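Thiol peroxidase (PDB 1XVQ) probably reduces hydrogen peroxide and organic hydroperoxides to water and alcohols at the expense of thioredoxin, protecting the cell against oxidative stress. Local coordinates at residues Gly44-Leu49 / Val134-Asp138. Residues are numbered along the deposited sequence; the frame is centred on the assembly and turned at random.
Sequences GKSVLL and VIGAD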
# COMPACT_ATOMS: atom_id res chain seq x y z
N GLY A 44 17.79 5.06 0.98
CA GLY A 44 18.60 4.21 1.84
C GLY A 44 17.87 3.35 2.86
O GLY A 44 18.49 2.61 3.64
N LYS A 45 16.55 3.41 2.84
CA LYS A 45 15.75 2.65 3.80
C LYS A 45 14.79 1.71 3.08
O LYS A 45 14.31 2.04 2.02
CB LYS A 45 14.91 3.60 4.64
CG LYS A 45 15.69 4.62 5.44
CD LYS A 45 14.71 5.46 6.25
CE LYS A 45 15.41 6.34 7.26
NZ LYS A 45 14.39 6.97 8.15
N SER A 46 14.54 0.54 3.65
CA SER A 46 13.57 -0.37 3.05
C SER A 46 12.20 0.19 3.40
O SER A 46 11.99 0.77 4.48
CB SER A 46 13.74 -1.80 3.57
OG SER A 46 13.70 -1.83 4.99
N VAL A 47 11.25 0.04 2.48
CA VAL A 47 9.92 0.57 2.69
C VAL A 47 8.87 -0.46 2.34
O VAL A 47 8.94 -1.11 1.29
CB VAL A 47 9.67 1.82 1.81
CG1 VAL A 47 8.26 2.37 2.03
CG2 VAL A 47 10.68 2.90 2.15
N LEU A 48 7.89 -0.59 3.22
CA LEU A 48 6.76 -1.48 2.98
C LEU A 48 5.56 -0.59 2.68
O LEU A 48 5.15 0.18 3.55
CB LEU A 48 6.45 -2.35 4.22
CG LEU A 48 5.02 -2.97 4.19
CD1 LEU A 48 4.94 -3.90 3.00
CD2 LEU A 48 4.69 -3.72 5.51
N LEU A 49 5.02 -0.66 1.46
CA LEU A 49 3.81 0.08 1.12
C LEU A 49 2.69 -0.94 1.30
O LEU A 49 2.57 -1.90 0.53
CB LEU A 49 3.83 0.54 -0.35
CG LEU A 49 5.02 1.41 -0.73
CD1 LEU A 49 4.99 1.65 -2.26
CD2 LEU A 49 4.95 2.73 0.05
N VAL A 134 7.09 -3.89 -1.72
CA VAL A 134 8.27 -3.73 -0.88
C VAL A 134 9.36 -3.09 -1.71
O VAL A 134 9.66 -3.53 -2.83
CB VAL A 134 8.79 -5.08 -0.32
CG1 VAL A 134 10.11 -4.86 0.47
CG2 VAL A 134 7.73 -5.70 0.59
N ILE A 135 9.91 -2.00 -1.17
CA ILE A 135 11.00 -1.28 -1.83
C ILE A 135 12.26 -1.55 -1.02
O ILE A 135 12.28 -1.32 0.19
CB ILE A 135 10.74 0.23 -1.88
CG1 ILE A 135 9.41 0.50 -2.59
CG2 ILE A 135 11.89 0.93 -2.65
CD1 ILE A 135 8.93 1.95 -2.50
N GLY A 136 13.28 -2.08 -1.68
CA GLY A 136 14.53 -2.39 -0.99
C GLY A 136 15.28 -1.13 -0.60
O GLY A 136 15.00 -0.05 -1.13
N ALA A 137 16.23 -1.26 0.33
CA ALA A 137 17.00 -0.10 0.76
C ALA A 137 17.73 0.51 -0.42
O ALA A 137 18.09 1.69 -0.40
CB ALA A 137 18.02 -0.51 1.84
N ASP A 138 17.97 -0.29 -1.45
CA ASP A 138 18.66 0.21 -2.63
C ASP A 138 17.77 0.99 -3.58
O ASP A 138 18.23 1.46 -4.62
CB ASP A 138 19.34 -0.93 -3.39
CG ASP A 138 18.36 -1.97 -3.90
OD1 ASP A 138 17.12 -1.79 -3.73
OD2 ASP A 138 18.83 -2.98 -4.46
O HOH W 1 16.91 4.02 -1.49
O HOH W 2 14.67 2.82 -0.51
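Two central strands of the thioredoxin-fold sheet, 47-51 and 131-135, run antiparallel here, and the contact lies where the second finishes. V134 sits in a non-hydrogen-bonded pair with L48; both side chains lie on one face of the sheet, V134 CG2 4.1 Å from L48 CD1, and there L48 also packs against F67 and A71 of helix 62-73. I135 follows as the hydrogen-bonded partner of V47. Its N donates to V47 O (2.8 Å) and its O accepts from V47 N (2.9 Å), both nearly straight, closing the small ring expected of such a pair. The I135 side chain turns to the other face, where its CB lies 4.2 Å from V47 CB and its CD1 reaches L49 CD1 at 4.0 Å. At G136 the strand has ended and direct pairing gives way to water: one molecule lies within hydrogen-bonding distance of G136 O (3.0 Å) and K45 O (2.7 Å). A137 still lies close, its CA 3.8 Å from S46 N, whereas D138 points away and bonds through OD1 to N140 N in the turn toward strand 141-146. A second water closes this end, accepting from G44 N and donating to A137 O, each at 2.8 Å.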